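Local coordinates for protein enzyme subtilase SubTY from Bacillus sp. TY145 (Bacillus sp., PDB 5FFN) that probably hydrolyses peptide bonds as a subtilisin-like serine endopeptidase whose fold carries bound calcium and sodium ions, at residues A125-A128 against S129-G132; I220-E223 against R224-E227; R277-L280 against Q281-A284. All coordinates share one frame; numbering follows the deposited sequence.

Interaction 1 (A125-A128 against S129-G132)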
ATOM      1  N   ALA A 125       3.398   4.193 -17.137  1.00 12.93           N
ATOM      2  CA  ALA A 125       3.212   5.527 -17.727  1.00 12.79           C
ATOM      3  C   ALA A 125       3.233   5.457 -19.255  1.00 13.51           C
ATOM      4  O   ALA A 125       2.362   6.024 -19.924  1.00 12.72           O
ATOM      5  CB  ALA A 125       4.257   6.482 -17.226  1.00 13.15           C
ATOM      6  N   ASP A 126       4.176   4.672 -19.782  1.00 14.26           N
ATOM      7  CA  ASP A 126       4.294   4.491 -21.232  1.00 15.78           C
ATOM      8  C   ASP A 126       3.079   3.766 -21.791  1.00 16.17           C
ATOM      9  O   ASP A 126       2.539   4.177 -22.816  1.00 16.61           O
ATOM     10  CB  ASP A 126       5.584   3.763 -21.565  1.00 15.89           C
ATOM     11  CG  ASP A 126       6.816   4.641 -21.395  1.00 15.73           C
ATOM     12  OD1 ASP A 126       6.718   5.870 -21.331  1.00 17.98           O
ATOM     13  OD2 ASP A 126       7.925   4.099 -21.335  1.00 17.79           O
ATOM     14  N   GLU A 127       2.624   2.733 -21.092  1.00 16.34           N
ATOM     15  CA  GLU A 127       1.428   1.989 -21.488  1.00 16.40           C
ATOM     16  C   GLU A 127       0.197   2.884 -21.433  1.00 17.59           C
ATOM     17  O   GLU A 127      -0.666   2.826 -22.325  1.00 17.02           O
ATOM     18  CB  GLU A 127       1.217   0.760 -20.613  1.00 16.48           C
ATOM     19  CG  GLU A 127       2.235  -0.338 -20.852  1.00 18.33           C
ATOM     20  CD  GLU A 127       2.034  -1.023 -22.192  1.00 23.10           C
ATOM     21  OE1 GLU A 127       0.980  -1.626 -22.420  1.00 22.00           O
ATOM     22  OE2 GLU A 127       2.940  -0.904 -23.018  1.00 25.06           O
ATOM     23  N   ALA A 128       0.113   3.697 -20.380  1.00 16.59           N
ATOM     24  CA  ALA A 128      -1.004   4.635 -20.221  1.00 17.38           C
ATOM     25  C   ALA A 128      -1.069   5.650 -21.354  1.00 17.41           C
ATOM     26  O   ALA A 128      -2.136   5.881 -21.943  1.00 18.28           O
ATOM     27  CB  ALA A 128      -0.936   5.352 -18.813  1.00 17.73           C
ATOM     28  N   SER A 129       0.067   6.246 -21.679  1.00 17.81           N
ATOM     29  CA  SER A 129       0.099   7.207 -22.754  1.00 19.32           C
ATOM     30  C   SER A 129      -0.231   6.542 -24.085  1.00 18.72           C
ATOM     31  O   SER A 129      -0.939   7.130 -24.900  1.00 19.95           O
ATOM     32  CB  SER A 129       1.454   7.889 -22.836  1.00 19.58           C
ATOM     33  OG  SER A 129       2.516   6.961 -22.736  1.00 27.51           O
ATOM     34  N   ARG A 130       0.277   5.341 -24.315  1.00 17.89           N
ATOM     35  CA  ARG A 130       0.075   4.681 -25.619  1.00 18.46           C
ATOM     36  C   ARG A 130      -1.394   4.333 -25.814  1.00 19.19           C
ATOM     37  O   ARG A 130      -1.986   4.640 -26.861  1.00 20.32           O
ATOM     38  CB  ARG A 130       0.919   3.419 -25.750  1.00 18.67           C
ATOM     39  CG  ARG A 130       0.885   2.864 -27.181  1.00 18.43           C
ATOM     40  CD  ARG A 130       1.683   1.620 -27.299  1.00 19.92           C
ATOM     41  NE  ARG A 130       0.904   0.517 -26.757  1.00 25.31           N
ATOM     42  CZ  ARG A 130       1.147  -0.074 -25.617  1.00 25.31           C
ATOM     43  NH1 ARG A 130       2.193   0.322 -24.884  1.00 29.17           N
ATOM     44  NH2 ARG A 130       0.345  -1.074 -25.222  1.00 25.15           N
ATOM     45  N   THR A 131      -2.002   3.769 -24.782  1.00 19.06           N
ATOM     46  CA  THR A 131      -3.376   3.205 -24.838  1.00 19.70           C
ATOM     47  C   THR A 131      -4.471   4.227 -24.510  1.00 20.46           C
ATOM     48  O   THR A 131      -5.663   3.912 -24.622  1.00 20.94           O
ATOM     49  CB  THR A 131      -3.538   2.066 -23.856  1.00 20.39           C
ATOM     50  OG1 THR A 131      -3.400   2.558 -22.509  1.00 19.26           O
ATOM     51  CG2 THR A 131      -2.527   0.943 -24.140  1.00 22.08           C
ATOM     52  N   GLY A 132      -4.064   5.421 -24.084  1.00 19.11           N
ATOM     53  CA  GLY A 132      -4.977   6.440 -23.615  1.00 19.71           C
ATOM     54  C   GLY A 132      -5.818   6.016 -22.410  1.00 20.33           C
ATOM     55  O   GLY A 132      -6.912   6.547 -22.167  1.00 22.51           O
TER
HETATM   56  O   HOH W   1       5.618   7.229 -23.566  1.00 28.08           O
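Arg-130 and Glu-127, one helical turn apart near the C-terminal end of helix 114-131, illustrate an i to i+3 ion pair. Followed outward, the arginine begins at CB, which lies 3.4 Å from Asp-126 O. Its CG stands anti to the backbone N (chi1 -171°), and a bend at chi3 turns the tip back along the helix, beside the glutamate and pointing the same way. CZ lies 3.3 Å from Glu-127 OE2. At the tip NH2 donates over 2.9 Å to Glu-127 OE1 on its syn side, tilted out of the carboxylate plane, while NH1 faces Glu-127 OE2. Both bonds form one salt bridge; the second is so short that its exact length is doubtful. The carboxylate meets the guanidinium at its edge, yet the two planes are turned 51° apart. Glu-127 OE1 is also gripped by Gln-51, and the glutamate side chain packs on Trp-101 and Tyr-103 of strand 99-104.

One residue on, Thr-131 OG1 and N donate to Glu-127 O, over 2.8 and 3.0 Å, from opposite faces of the carbonyl plane; OG1 also bonds Ser-133. The carboxylate of the buried Glu-127 is thus matched by a charge from its own helix, which probably favours its ionised form.

Interaction 2 (I220-E223 against R224-E227). With CA (calcium ion), chain C.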
ATOM      1  N   ILE A 220      -1.510  21.244   2.457  1.00 13.78           N
ATOM      2  CA  ILE A 220      -0.704  21.283   1.261  1.00 15.32           C
ATOM      3  C   ILE A 220       0.359  20.194   1.403  1.00 13.72           C
ATOM      4  O   ILE A 220       1.086  20.136   2.383  1.00 12.94           O
ATOM      5  CB  ILE A 220      -0.036  22.647   1.035  1.00 16.00           C
ATOM      6  CG1 ILE A 220      -1.107  23.725   0.846  1.00 20.31           C
ATOM      7  CG2 ILE A 220       0.877  22.599  -0.215  1.00 18.15           C
ATOM      8  CD1 ILE A 220      -0.550  25.111   0.981  1.00 22.51           C
ATOM      9  N   ILE A 221       0.444  19.335   0.386  1.00 14.60           N
ATOM     10  CA  ILE A 221       1.353  18.191   0.460  1.00 14.01           C
ATOM     11  C   ILE A 221       2.778  18.630   0.082  1.00 14.35           C
ATOM     12  O   ILE A 221       3.012  19.101  -1.066  1.00 14.41           O
ATOM     13  CB  ILE A 221       0.866  17.040  -0.473  1.00 13.51           C
ATOM     14  CG1 ILE A 221      -0.454  16.457   0.026  1.00 13.99           C
ATOM     15  CG2 ILE A 221       1.924  15.978  -0.610  1.00 14.09           C
ATOM     16  CD1 ILE A 221      -0.415  15.864   1.422  1.00 13.28           C
ATOM     17  N   GLN A 222       3.694  18.492   1.045  1.00 13.64           N
ATOM     18  CA  GLN A 222       5.143  18.517   0.839  1.00 14.33           C
ATOM     19  C   GLN A 222       5.685  17.092   0.951  1.00 14.27           C
ATOM     20  O   GLN A 222       4.967  16.147   1.309  1.00 12.33           O
ATOM     21  CB  GLN A 222       5.852  19.454   1.844  1.00 15.87           C
ATOM     22  CG  GLN A 222       5.507  20.955   1.674  1.00 18.46           C
ATOM     23  CD  GLN A 222       4.246  21.417   2.412  1.00 20.59           C
ATOM     24  OE1 GLN A 222       3.891  20.899   3.476  1.00 21.46           O
ATOM     25  NE2 GLN A 222       3.573  22.423   1.845  1.00 22.91           N
ATOM     26  N   GLU A 223       6.939  16.924   0.556  1.00 13.96           N
ATOM     27  CA  GLU A 223       7.627  15.672   0.809  1.00 14.06           C
ATOM     28  C   GLU A 223       7.571  15.352   2.315  1.00 12.55           C
ATOM     29  O   GLU A 223       7.703  16.256   3.150  1.00 13.34           O
ATOM     30  CB  GLU A 223       9.059  15.765   0.315  1.00 14.73           C
ATOM     31  CG  GLU A 223       9.783  14.464   0.297  1.00 16.31           C
ATOM     32  CD  GLU A 223      11.080  14.553  -0.508  1.00 17.38           C
ATOM     33  OE1 GLU A 223      11.105  14.202  -1.696  1.00 18.24           O
ATOM     34  OE2 GLU A 223      12.053  14.976   0.098  1.00 20.53           O
ATOM     35  N   ARG A 224       7.296  14.075   2.630  1.00 11.32           N
ATOM     36  CA  ARG A 224       7.222  13.523   4.005  1.00 11.46           C
ATOM     37  C   ARG A 224       5.862  13.850   4.680  1.00 11.10           C
ATOM     38  O   ARG A 224       5.710  13.671   5.886  1.00 12.52           O
ATOM     39  CB  ARG A 224       8.401  13.955   4.887  1.00 12.53           C
ATOM     40  CG  ARG A 224       9.788  13.690   4.294  1.00 15.55           C
ATOM     41  CD  ARG A 224      10.871  13.959   5.352  1.00 18.72           C
ATOM     42  NE  ARG A 224      10.908  12.902   6.355  1.00 18.79           N
ATOM     43  CZ  ARG A 224      11.578  11.761   6.212  1.00 21.75           C
ATOM     44  NH1 ARG A 224      12.297  11.508   5.126  1.00 21.50           N
ATOM     45  NH2 ARG A 224      11.520  10.846   7.166  1.00 19.86           N
ATOM     46  N   ASP A 225       4.845  14.220   3.888  1.00 10.59           N
ATOM     47  CA  ASP A 225       3.524  14.409   4.442  1.00 11.23           C
ATOM     48  C   ASP A 225       2.636  13.201   4.151  1.00 10.96           C
ATOM     49  O   ASP A 225       2.590  12.679   3.027  1.00 10.31           O
ATOM     50  CB  ASP A 225       2.819  15.631   3.856  1.00 11.87           C
ATOM     51  CG  ASP A 225       3.390  16.964   4.326  1.00 11.42           C
ATOM     52  OD1 ASP A 225       4.237  17.021   5.219  1.00 11.81           O
ATOM     53  OD2 ASP A 225       2.956  17.954   3.730  1.00 12.68           O
ATOM     54  N   ILE A 226       1.895  12.780   5.171  1.00 10.13           N
ATOM     55  CA  ILE A 226       0.817  11.807   4.991  1.00 10.32           C
ATOM     56  C   ILE A 226      -0.341  12.501   4.279  1.00  8.92           C
ATOM     57  O   ILE A 226      -0.649  13.648   4.540  1.00 10.73           O
ATOM     58  CB  ILE A 226       0.245  11.246   6.360  1.00 10.41           C
ATOM     59  CG1 ILE A 226       1.392  10.668   7.186  1.00  8.96           C
ATOM     60  CG2 ILE A 226      -0.917  10.295   6.153  1.00 11.50           C
ATOM     61  CD1 ILE A 226       1.989   9.402   6.565  1.00 11.87           C
ATOM     62  N   GLU A 227      -0.969  11.818   3.360  1.00  9.66           N
ATOM     63  CA  GLU A 227      -2.090  12.444   2.602  1.00  9.53           C
ATOM     64  C   GLU A 227      -3.492  12.030   3.101  1.00  9.27           C
ATOM     65  O   GLU A 227      -4.348  12.873   3.365  1.00  9.45           O
ATOM     66  CB  GLU A 227      -1.895  12.169   1.114  1.00  9.02           C
ATOM     67  CG  GLU A 227      -2.780  12.984   0.190  1.00  9.07           C
ATOM     68  CD  GLU A 227      -2.090  13.277  -1.160  1.00 11.32           C
ATOM     69  OE1 GLU A 227      -0.838  13.192  -1.248  1.00  8.53           O
ATOM     70  OE2 GLU A 227      -2.796  13.606  -2.124  1.00 10.92           O
TER
HETATM   71 CA    CA C 401       1.933  19.937   4.433  1.00 13.81          CA
HETATM   72  O   HOH W   2       4.256  13.180   0.878  1.00 10.14           O
HETATM   73  O   HOH W   3      13.020  13.486   2.993  1.00 31.37           O
HETATM   74  O   HOH W   4       0.196  18.568   5.114  1.00 11.14           O
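Ile-220, Gln-222 and Asp-225 meet at one calcium ion, and coordination dominates this short loop. The metal takes the backbone O of Ile-220 at 2.2 Å, the amide OE1 of Gln-222 at 2.4 Å and OD2 of Asp-225 at 2.3 Å. A water is a further ligand, with Thr-215 and Asp-218 completing the site. A bend at chi2 (86°) brings the glutamine amide round to the ion, its plane perpendicular to the aspartate carboxylate.

Hydrogen bonding positions the ligands. Gln-222 N donates almost straight to Asp-225 OD2, at 2.8 Å, approaching from above the carboxylate plane, so this oxygen serves both metal and backbone. Asp-225 N returns a longer bond of 3.2 Å to Gln-222 O, closing a type II turn in which Arg-224 has positive phi. A water bridges Gln-222 O and Asp-225 O.

Van der Waals packing adds a third element: Ile-221 CD1 lies 3.9 Å from Glu-227 CG, the two side chains crossing at about a right angle. The glutamate's OE2 is bound by Arg-277 and Gln-281. Backbone and side-chain oxygens drawn from a few neighbouring residues, with a turn whose end residues both supply ligands, are typical of a calcium-binding loop, here within a subtilase fold.

Interaction 3 (R277-L280 against Q281-A284)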
ATOM      1  N   ARG A 277      -7.021  13.281  -7.596  1.00  9.14           N
ATOM      2  CA  ARG A 277      -6.241  13.388  -6.370  1.00 11.25           C
ATOM      3  C   ARG A 277      -6.808  14.471  -5.462  1.00 11.39           C
ATOM      4  O   ARG A 277      -6.890  14.296  -4.241  1.00 11.37           O
ATOM      5  CB  ARG A 277      -4.791  13.740  -6.696  1.00 10.55           C
ATOM      6  CG  ARG A 277      -3.915  13.836  -5.482  1.00 12.41           C
ATOM      7  CD  ARG A 277      -2.489  14.006  -5.830  1.00 11.86           C
ATOM      8  NE  ARG A 277      -1.633  14.030  -4.643  1.00 12.76           N
ATOM      9  CZ  ARG A 277      -0.331  14.293  -4.673  1.00 13.83           C
ATOM     10  NH1 ARG A 277       0.279  14.609  -5.802  1.00 14.23           N
ATOM     11  NH2 ARG A 277       0.374  14.242  -3.561  1.00 13.15           N
ATOM     12  N   THR A 278      -7.198  15.599  -6.078  1.00 11.63           N
ATOM     13  CA  THR A 278      -7.745  16.722  -5.332  1.00 12.06           C
ATOM     14  C   THR A 278      -9.052  16.326  -4.645  1.00 10.63           C
ATOM     15  O   THR A 278      -9.327  16.760  -3.532  1.00 10.52           O
ATOM     16  CB  THR A 278      -7.952  17.922  -6.297  1.00 12.68           C
ATOM     17  OG1 THR A 278      -6.659  18.359  -6.700  1.00 17.19           O
ATOM     18  CG2 THR A 278      -8.673  19.060  -5.671  1.00 16.54           C
ATOM     19  N   GLU A 279      -9.854  15.540  -5.328  1.00 10.36           N
ATOM     20  CA  GLU A 279     -11.147  15.112  -4.809  1.00 10.75           C
ATOM     21  C   GLU A 279     -10.944  14.041  -3.715  1.00 10.54           C
ATOM     22  O   GLU A 279     -11.698  14.008  -2.752  1.00  9.68           O
ATOM     23  CB  GLU A 279     -12.041  14.658  -5.946  1.00 13.09           C
ATOM     24  CG  GLU A 279     -13.294  13.985  -5.567  1.00 13.41           C
ATOM     25  CD  GLU A 279     -14.305  14.800  -4.759  1.00 11.63           C
ATOM     26  OE1 GLU A 279     -14.105  15.965  -4.351  1.00 11.01           O
ATOM     27  OE2 GLU A 279     -15.340  14.189  -4.451  1.00 13.30           O
ATOM     28  N   LEU A 280      -9.916  13.208  -3.834  1.00 10.29           N
ATOM     29  CA  LEU A 280      -9.532  12.354  -2.677  1.00 10.09           C
ATOM     30  C   LEU A 280      -9.214  13.193  -1.432  1.00 10.40           C
ATOM     31  O   LEU A 280      -9.638  12.874  -0.310  1.00 10.40           O
ATOM     32  CB  LEU A 280      -8.371  11.393  -3.009  1.00 11.75           C
ATOM     33  CG  LEU A 280      -8.654  10.239  -3.961  1.00 13.03           C
ATOM     34  CD1 LEU A 280      -7.301   9.576  -4.385  1.00 16.92           C
ATOM     35  CD2 LEU A 280      -9.599   9.217  -3.318  1.00 14.73           C
ATOM     36  N   GLN A 281      -8.465  14.264  -1.630  1.00  9.57           N
ATOM     37  CA  GLN A 281      -8.130  15.168  -0.564  1.00 10.85           C
ATOM     38  C   GLN A 281      -9.408  15.822  -0.004  1.00  9.78           C
ATOM     39  O   GLN A 281      -9.565  15.919   1.212  1.00 10.70           O
ATOM     40  CB  GLN A 281      -7.155  16.201  -1.083  1.00 10.34           C
ATOM     41  CG  GLN A 281      -5.798  15.601  -1.507  1.00 11.91           C
ATOM     42  CD  GLN A 281      -4.890  16.638  -2.171  1.00 14.19           C
ATOM     43  OE1 GLN A 281      -5.331  17.767  -2.384  1.00 14.86           O
ATOM     44  NE2 GLN A 281      -3.644  16.248  -2.545  1.00 10.58           N
ATOM     45  N   ASN A 282     -10.316  16.270  -0.895  1.00 10.32           N
ATOM     46  CA  ASN A 282     -11.555  16.969  -0.465  1.00  9.94           C
ATOM     47  C   ASN A 282     -12.395  16.015   0.386  1.00 10.30           C
ATOM     48  O   ASN A 282     -12.858  16.383   1.461  1.00 11.42           O
ATOM     49  CB  ASN A 282     -12.402  17.432  -1.660  1.00 10.22           C
ATOM     50  CG  ASN A 282     -11.737  18.512  -2.494  1.00 11.69           C
ATOM     51  OD1 ASN A 282     -10.839  19.239  -2.027  1.00 14.13           O
ATOM     52  ND2 ASN A 282     -12.179  18.632  -3.719  1.00 11.11           N
ATOM     53  N   ARG A 283     -12.512  14.787  -0.087  1.00  8.98           N
ATOM     54  CA  ARG A 283     -13.279  13.742   0.620  1.00 10.76           C
ATOM     55  C   ARG A 283     -12.641  13.429   1.970  1.00 10.18           C
ATOM     56  O   ARG A 283     -13.347  13.183   2.958  1.00 11.40           O
ATOM     57  CB  ARG A 283     -13.390  12.483  -0.221  1.00 10.37           C
ATOM     58  CG  ARG A 283     -14.403  12.617  -1.400  1.00 11.96           C
ATOM     59  CD  ARG A 283     -14.450  11.341  -2.163  1.00 12.65           C
ATOM     60  NE  ARG A 283     -15.347  11.433  -3.332  1.00 13.79           N
ATOM     61  CZ  ARG A 283     -16.140  10.458  -3.770  1.00 14.78           C
ATOM     62  NH1 ARG A 283     -16.254   9.310  -3.134  1.00 16.04           N
ATOM     63  NH2 ARG A 283     -16.844  10.630  -4.874  1.00 14.09           N
ATOM     64  N   ALA A 284     -11.310  13.403   2.003  1.00 10.35           N
ATOM     65  CA  ALA A 284     -10.592  13.087   3.243  1.00 10.50           C
ATOM     66  C   ALA A 284     -11.011  14.059   4.339  1.00 10.35           C
ATOM     67  O   ALA A 284     -11.225  13.691   5.500  1.00 10.40           O
ATOM     68  CB  ALA A 284      -9.053  13.145   3.013  1.00 10.84           C
TER
HETATM   69  O   HOH W   5      -4.913  19.278  -5.027  1.00 27.09           O
HETATM   70  O   HOH W   6     -16.867  13.102  -6.461  1.00 16.02           O
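Glu-279 lies across the stem of Arg-283, one turn farther along helix 273-286, with its OE2 3.6 Å from Arg-283 CG. The glutamate chain bends at chi2 (62°), swinging the carboxylate back toward the following turn. There Arg-283 NE donates to OE2 over 3.0 Å at 168°, a nearly straight salt bridge. The donor keeps OE2 close to the guanidinium plane but reaches it from above the carboxylate, and the two flat groups stand perpendicular. A water spans the pair, giving to OE2 and accepting from Arg-283 NH2, while NH1 bonds the backbone of Arg-309. Glu-279 OE1 takes a weak bond of 3.3 Å from Asn-282 ND2.

Farther round the helix, Gln-281 CG rests 3.2 Å from Arg-277 O, and its NE2 lies 3.7 Å from Arg-277 NE. These two donors do not bond each other; both are turned to Glu-227. Water also links Thr-278 OG1 with Gln-281 OE1, the threonine hydroxyl having a second partner in Ser-274 O. Leu-280 packs on helix 250-267.

Putting a leucine at Arg-283 would probably leave Glu-279 OE2 without its cationic mate and Arg-309 O without its side-chain donor. The chemistry implies a division of labour: one i to i+4 ion pair, shared with water, ties successive turns together, while Arg-277 and Gln-281 direct their polar ends to an acid outside the helix.

How the interactions relate
The three contacts come in series along the chain, all within one subtilase fold, and illustrate local i to i+3 and i+4 chemistry serving different parts of it. Interaction 1 stands apart on helix 114-131, its centre about 27 Å from that of interaction 2 and about 24 Å from that of interaction 3. The other two have centres about 13 Å apart and touch: Glu-227 OE2, from the loop leading into strand 228-231, pairs with Arg-277 NE at 2.8 Å and probably bonds Gln-281 NE2, while Ile-221 packs against both residues. The stretch that carries the calcium ligands is thereby tied through Glu-227 to helix 273-286.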